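Local structure of mandelate racemase/muconate lactonizing protein (Thermobispora bispora, 3VC5) at residues A[95-98]-A[99-102]; A[128-131]-A[132-136]. The protein probably catalyses the magnesium-dependent dehydration of D-glucarate to 5-dehydro-4-deoxy-D-glucarate, as a member of the mandelate racemase/muconate lactonizing enzyme family within the enolase superfamily. One frame throughout, in Å; residues are numbered along the deposited sequence.

Contacts 1 and 2 are turns of two successive helices, 95-106 and 123-146, in the N-terminal domain of the enolase-type fold, with centres about 10 Å apart. Contact 1 straddles the surface: Ile-98 and Val-102 are buried, while Arg-97 and Arg-100 are exposed, and the second subunit reaches His-96 and Arg-100. Contact 2 is buried throughout, its chemistry mostly aromatic and aliphatic. The helices meet where Tyr-99 CD1 packs 3.5 Å from Phe-131 CG, the rings edge to face, and where Val-102 CG1 lies 3.6 Å from Val-130 CG1. Tyr-99 OH probably hydrogen-bonds Asp-128 OD1 at 2.6 Å, adding a polar tie beside the apolar seam.

Contact 1. Residues A[95-98]-A[99-102]; sequences LHRI and YRRV
Arg-100 folds its guanidinium back over the preceding turn, where one face of the group lies above Arg-97 CA and NH2 comes 3.6 Å from Arg-97 CG. This is i to i+3 packing on the outer side of an amphipathic alpha helix, at the start of helix 95-106 in the N-terminal domain of the enolase-type fold. With CG of Arg-100 anti to the carbonyl carbon (chi1 -71°) the chain leads back toward the start of the helix, and a bend at chi3 (-50°) then carries the guanidinium across to Arg-97. Arg-97 does the opposite: its chain is extended from CG to NE, and the two side chains pass each other at a slant with their guanidinium planes 22° apart. The charged ends do not touch, for Arg-97 NE and Arg-100 NH2 are 4.7 Å apart.

Beneath them the backbone makes the regular i to i+4 bonds. Tyr-99 N donates to Leu-95 O and Arg-100 N to His-96 O, followed by Arg-101 N to Arg-97 O and Val-102 N to Ile-98 O, the last at 2.9 Å. On the inner side Ile-98 and Val-102 face helix 123-146, with Ile-98 CG2 4.5 Å from Val-102 CG2. Tyr-99 turns to the same helix, where it touches Val-127. His-96 faces the second subunit, where NE2 makes weak hydrogen bonds to the carbonyls of Leu-154 and Ala-356 of that chain.

Arg-101, bent at chi2 and chi3, gives NH1 to the carbonyl of Arg-86. Its NH2 shares a water with Arg-97: the water oxygen sits in the plane of the Arg-97 guanidinium, at its edge, accepting from Arg-97 NE at 2.8 Å and from Arg-101 NH2 at 3.2 Å.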
ATOM      1  N   LEU A  95      11.823  -8.625   3.184  1.00 22.50           N
ATOM      2  CA  LEU A  95      11.215  -7.817   4.229  1.00 23.04           C
ATOM      3  C   LEU A  95      10.064  -8.545   4.903  1.00 22.50           C
ATOM      4  O   LEU A  95       9.893  -8.399   6.109  1.00 23.80           O
ATOM      5  CB  LEU A  95      10.730  -6.479   3.697  1.00 25.83           C
ATOM      6  CG  LEU A  95      11.831  -5.527   3.245  1.00 29.04           C
ATOM      7  CD1 LEU A  95      11.215  -4.203   2.713  1.00 33.89           C
ATOM      8  CD2 LEU A  95      12.825  -5.282   4.355  1.00 33.28           C
ATOM      9  N   HIS A  96       9.279  -9.314   4.147  1.00 23.74           N
ATOM     10  CA  HIS A  96       8.198 -10.086   4.771  1.00 24.85           C
ATOM     11  C   HIS A  96       8.760 -11.109   5.754  1.00 25.75           C
ATOM     12  O   HIS A  96       8.232 -11.288   6.852  1.00 25.64           O
ATOM     13  CB  HIS A  96       7.303 -10.784   3.729  1.00 24.59           C
ATOM     14  CG  HIS A  96       6.574  -9.849   2.811  1.00 22.31           C
ATOM     15  ND1 HIS A  96       5.804  -8.796   3.263  1.00 29.64           N
ATOM     16  CD2 HIS A  96       6.500  -9.814   1.457  1.00 26.43           C
ATOM     17  CE1 HIS A  96       5.291  -8.150   2.226  1.00 34.77           C
ATOM     18  NE2 HIS A  96       5.699  -8.746   1.118  1.00 30.54           N
ATOM     19  N   ARG A  97       9.838 -11.786   5.360  1.00 23.98           N
ATOM     20  CA  ARG A  97      10.461 -12.769   6.230  1.00 23.88           C
ATOM     21  C   ARG A  97      11.077 -12.113   7.476  1.00 23.70           C
ATOM     22  O   ARG A  97      10.975 -12.638   8.584  1.00 25.69           O
ATOM     23  CB  ARG A  97      11.522 -13.534   5.446  1.00 27.76           C
ATOM     24  CG  ARG A  97      11.924 -14.833   6.065  1.00 37.53           C
ATOM     25  CD  ARG A  97      12.696 -15.738   5.063  1.00 49.49           C
ATOM     26  NE  ARG A  97      13.122 -16.967   5.716  1.00 62.12           N
ATOM     27  CZ  ARG A  97      14.095 -17.759   5.278  1.00 62.18           C
ATOM     28  NH1 ARG A  97      14.759 -17.444   4.178  1.00 68.95           N
ATOM     29  NH2 ARG A  97      14.408 -18.863   5.944  1.00 69.15           N
ATOM     30  N   ILE A  98      11.753 -10.982   7.287  1.00 24.01           N
ATOM     31  CA  ILE A  98      12.303 -10.251   8.425  1.00 23.38           C
ATOM     32  C   ILE A  98      11.181  -9.797   9.374  1.00 21.51           C
ATOM     33  O   ILE A  98      11.296  -9.895  10.603  1.00 22.27           O
ATOM     34  CB  ILE A  98      13.159  -9.039   7.932  1.00 22.46           C
ATOM     35  CG1 ILE A  98      14.417  -9.556   7.234  1.00 25.11           C
ATOM     36  CG2 ILE A  98      13.492  -8.070   9.085  1.00 24.44           C
ATOM     37  CD1 ILE A  98      15.150  -8.486   6.421  1.00 25.50           C
ATOM     38  N   TYR A  99      10.084  -9.316   8.807  1.00 23.42           N
ATOM     39  CA  TYR A  99       8.910  -8.973   9.635  1.00 23.41           C
ATOM     40  C   TYR A  99       8.412 -10.161  10.479  1.00 24.04           C
ATOM     41  O   TYR A  99       8.172 -10.015  11.682  1.00 23.02           O
ATOM     42  CB  TYR A  99       7.770  -8.432   8.767  1.00 22.65           C
ATOM     43  CG  TYR A  99       6.670  -7.799   9.572  1.00 22.00           C
ATOM     44  CD1 TYR A  99       6.677  -6.447   9.832  1.00 22.51           C
ATOM     45  CD2 TYR A  99       5.586  -8.558  10.038  1.00 22.69           C
ATOM     46  CE1 TYR A  99       5.686  -5.839  10.566  1.00 23.65           C
ATOM     47  CE2 TYR A  99       4.568  -7.961  10.771  1.00 29.27           C
ATOM     48  CZ  TYR A  99       4.616  -6.600  11.018  1.00 23.81           C
ATOM     49  OH  TYR A  99       3.598  -6.027  11.755  1.00 29.21           O
ATOM     50  N   ARG A 100       8.287 -11.345   9.866  1.00 24.10           N
ATOM     51  CA  ARG A 100       7.837 -12.541  10.612  1.00 24.50           C
ATOM     52  C   ARG A 100       8.845 -12.924  11.702  1.00 25.11           C
ATOM     53  O   ARG A 100       8.443 -13.306  12.798  1.00 24.65           O
ATOM     54  CB  ARG A 100       7.599 -13.723   9.666  1.00 28.24           C
ATOM     55  CG  ARG A 100       6.372 -13.557   8.772  1.00 35.25           C
ATOM     56  CD  ARG A 100       5.946 -14.893   8.138  1.00 50.11           C
ATOM     57  NE  ARG A 100       7.083 -15.571   7.522  1.00 57.20           N
ATOM     58  CZ  ARG A 100       7.459 -15.421   6.254  1.00 61.36           C
ATOM     59  NH1 ARG A 100       6.787 -14.618   5.435  1.00 58.11           N
ATOM     60  NH2 ARG A 100       8.519 -16.080   5.805  1.00 60.85           N
ATOM     61  N   ARG A 101      10.147 -12.763  11.432  1.00 24.34           N
ATOM     62  CA  ARG A 101      11.168 -13.061  12.444  1.00 24.12           C
ATOM     63  C   ARG A 101      11.058 -12.093  13.633  1.00 25.47           C
ATOM     64  O   ARG A 101      11.130 -12.504  14.801  1.00 25.79           O
ATOM     65  CB  ARG A 101      12.575 -12.989  11.807  1.00 25.30           C
ATOM     66  CG  ARG A 101      13.753 -13.368  12.716  1.00 30.25           C
ATOM     67  CD  ARG A 101      13.813 -14.856  13.108  1.00 35.09           C
ATOM     68  NE  ARG A 101      13.781 -15.791  11.975  1.00 40.61           N
ATOM     69  CZ  ARG A 101      14.831 -16.199  11.253  1.00 41.87           C
ATOM     70  NH1 ARG A 101      16.062 -15.738  11.491  1.00 41.25           N
ATOM     71  NH2 ARG A 101      14.649 -17.079  10.266  1.00 45.85           N
ATOM     72  N   VAL A 102      10.850 -10.812  13.342  1.00 24.31           N
ATOM     73  CA  VAL A 102      10.661  -9.829  14.414  1.00 23.84           C
ATOM     74  C   VAL A 102       9.405 -10.197  15.234  1.00 23.28           C
ATOM     75  O   VAL A 102       9.419 -10.151  16.481  1.00 25.10           O
ATOM     76  CB  VAL A 102      10.536  -8.412  13.854  1.00 21.59           C
ATOM     77  CG1 VAL A 102      10.062  -7.443  14.938  1.00 23.96           C
ATOM     78  CG2 VAL A 102      11.874  -7.928  13.262  1.00 22.40           C
TER
HETATM   79  O   HOH W   1      12.176 -17.329   8.299  1.00 52.99           O

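Contact 2. Residues A[128-131]-A[132-136]; sequences DRVF and AAFEV
Phe-131 presents one ring face to the aliphatic part of Glu-135, one turn further on. Glu-135 CB stands 3.9 Å from the ring centroid and 27° off its normal, a CH-pi contact displaced toward the CE2-CZ rim, with Glu-135 CG 3.7 Å from Phe-131 CE2. With chi1 at 175°, Phe-131 CG is anti to the backbone N, and the ring swings forward along the helix to meet that methylene. The Glu-135 chain bends at chi2, leaving its carboxylate plane 51° from the ring; the acid is buried, with both carboxylate oxygens hydrogen-bonded, OE1 to Leu-318 N and OE2 to Val-319 N.

These are i to i+4 pairings within helix 123-146 of the N-terminal domain, which packs against helices 74-85 and 95-106. Val-130 and Phe-134 form the second pair, lying side by side and pointing the same way, with Val-130 CG1 4.0 Å from Phe-134 CE2. Phe-134 CD2 also comes within 3.3 Å of Val-130 O. Glu-135 N donates to Phe-131 O at 3.0 Å, and Phe-134 N adds a weak second bond to the same oxygen.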
ATOM      1  N   ASP A 128       5.678  -3.534  14.820  1.00 20.73           N
ATOM      2  CA  ASP A 128       5.989  -2.557  13.796  1.00 20.78           C
ATOM      3  C   ASP A 128       7.102  -1.636  14.297  1.00 19.57           C
ATOM      4  O   ASP A 128       7.968  -1.208  13.514  1.00 21.68           O
ATOM      5  CB  ASP A 128       4.758  -1.697  13.497  1.00 21.99           C
ATOM      6  CG  ASP A 128       3.763  -2.403  12.574  1.00 22.83           C
ATOM      7  OD1 ASP A 128       4.120  -3.475  11.999  1.00 24.61           O
ATOM      8  OD2 ASP A 128       2.667  -1.851  12.327  1.00 23.25           O
ATOM      9  N   ARG A 129       7.041  -1.255  15.584  1.00 20.33           N
ATOM     10  CA  ARG A 129       8.093  -0.409  16.165  1.00 19.86           C
ATOM     11  C   ARG A 129       9.470  -1.093  16.110  1.00 18.42           C
ATOM     12  O   ARG A 129      10.502  -0.465  15.760  1.00 20.76           O
ATOM     13  CB  ARG A 129       7.763   0.014  17.613  1.00 20.61           C
ATOM     14  CG  ARG A 129       6.644   1.038  17.708  1.00 20.97           C
ATOM     15  CD  ARG A 129       6.038   1.109  19.118  1.00 26.39           C
ATOM     16  NE  ARG A 129       7.029   0.872  20.154  1.00 34.35           N
ATOM     17  CZ  ARG A 129       7.447   1.767  21.040  1.00 30.52           C
ATOM     18  NH1 ARG A 129       8.350   1.405  21.953  1.00 33.99           N
ATOM     19  NH2 ARG A 129       6.946   3.005  21.041  1.00 31.33           N
ATOM     20  N   VAL A 130       9.499  -2.390  16.406  1.00 21.28           N
ATOM     21  CA  VAL A 130      10.767  -3.113  16.396  1.00 22.25           C
ATOM     22  C   VAL A 130      11.250  -3.327  14.954  1.00 20.69           C
ATOM     23  O   VAL A 130      12.414  -3.078  14.615  1.00 22.97           O
ATOM     24  CB  VAL A 130      10.679  -4.420  17.177  1.00 21.26           C
ATOM     25  CG1 VAL A 130      11.999  -5.211  17.048  1.00 24.15           C
ATOM     26  CG2 VAL A 130      10.361  -4.093  18.657  1.00 23.30           C
ATOM     27  N   PHE A 131      10.333  -3.690  14.087  1.00 21.43           N
ATOM     28  CA  PHE A 131      10.669  -3.926  12.694  1.00 20.62           C
ATOM     29  C   PHE A 131      11.219  -2.691  11.977  1.00 20.74           C
ATOM     30  O   PHE A 131      12.110  -2.805  11.154  1.00 22.07           O
ATOM     31  CB  PHE A 131       9.420  -4.410  11.986  1.00 20.15           C
ATOM     32  CG  PHE A 131       9.572  -4.583  10.482  1.00 19.61           C
ATOM     33  CD1 PHE A 131      10.330  -5.648   9.937  1.00 20.93           C
ATOM     34  CD2 PHE A 131       8.896  -3.721   9.613  1.00 21.68           C
ATOM     35  CE1 PHE A 131      10.428  -5.820   8.566  1.00 23.56           C
ATOM     36  CE2 PHE A 131       8.979  -3.900   8.215  1.00 20.54           C
ATOM     37  CZ  PHE A 131       9.739  -4.959   7.697  1.00 22.19           C
ATOM     38  N   ALA A 132      10.636  -1.511  12.229  1.00 19.30           N
ATOM     39  CA  ALA A 132      10.953  -0.365  11.428  1.00 19.38           C
ATOM     40  C   ALA A 132      12.433  -0.029  11.426  1.00 20.85           C
ATOM     41  O   ALA A 132      12.925   0.411  10.392  1.00 23.34           O
ATOM     42  CB  ALA A 132      10.144   0.852  11.870  1.00 22.46           C
ATOM     43  N   ALA A 133      13.136  -0.174  12.552  1.00 24.01           N
ATOM     44  CA  ALA A 133      14.585   0.143  12.530  1.00 28.68           C
ATOM     45  C   ALA A 133      15.335  -0.722  11.494  1.00 27.54           C
ATOM     46  O   ALA A 133      16.245  -0.254  10.762  1.00 29.61           O
ATOM     47  CB  ALA A 133      15.205  -0.060  13.918  1.00 40.11           C
ATOM     48  N   PHE A 134      14.952  -1.986  11.420  1.00 21.67           N
ATOM     49  CA  PHE A 134      15.621  -2.871  10.477  1.00 22.08           C
ATOM     50  C   PHE A 134      15.182  -2.607   9.032  1.00 23.40           C
ATOM     51  O   PHE A 134      15.987  -2.697   8.094  1.00 21.98           O
ATOM     52  CB  PHE A 134      15.335  -4.304  10.884  1.00 22.69           C
ATOM     53  CG  PHE A 134      15.717  -4.596  12.318  1.00 22.58           C
ATOM     54  CD1 PHE A 134      17.046  -4.478  12.746  1.00 23.65           C
ATOM     55  CD2 PHE A 134      14.759  -4.992  13.241  1.00 24.35           C
ATOM     56  CE1 PHE A 134      17.396  -4.751  14.071  1.00 23.98           C
ATOM     57  CE2 PHE A 134      15.094  -5.251  14.559  1.00 28.90           C
ATOM     58  CZ  PHE A 134      16.417  -5.147  14.976  1.00 22.71           C
ATOM     59  N   GLU A 135      13.896  -2.312   8.831  1.00 22.11           N
ATOM     60  CA  GLU A 135      13.388  -2.123   7.474  1.00 23.00           C
ATOM     61  C   GLU A 135      14.081  -0.930   6.807  1.00 22.38           C
ATOM     62  O   GLU A 135      14.469  -1.000   5.643  1.00 23.34           O
ATOM     63  CB  GLU A 135      11.878  -1.951   7.473  1.00 21.89           C
ATOM     64  CG  GLU A 135      11.278  -1.895   6.063  1.00 23.43           C
ATOM     65  CD  GLU A 135      10.706  -0.535   5.681  1.00 22.47           C
ATOM     66  OE1 GLU A 135      11.136   0.504   6.231  1.00 23.65           O
ATOM     67  OE2 GLU A 135       9.793  -0.504   4.811  1.00 24.93           O
ATOM     68  N   VAL A 136      14.168   0.186   7.531  1.00 19.53           N
ATOM     69  CA  VAL A 136      14.855   1.368   7.005  1.00 21.27           C
ATOM     70  C   VAL A 136      16.299   1.026   6.623  1.00 22.32           C
ATOM     71  O   VAL A 136      16.775   1.434   5.533  1.00 21.41           O
ATOM     72  CB  VAL A 136      14.782   2.564   8.019  1.00 20.65           C
ATOM     73  CG1 VAL A 136      15.717   3.714   7.586  1.00 22.60           C
ATOM     74  CG2 VAL A 136      13.360   2.993   8.164  1.00 22.98           C
TER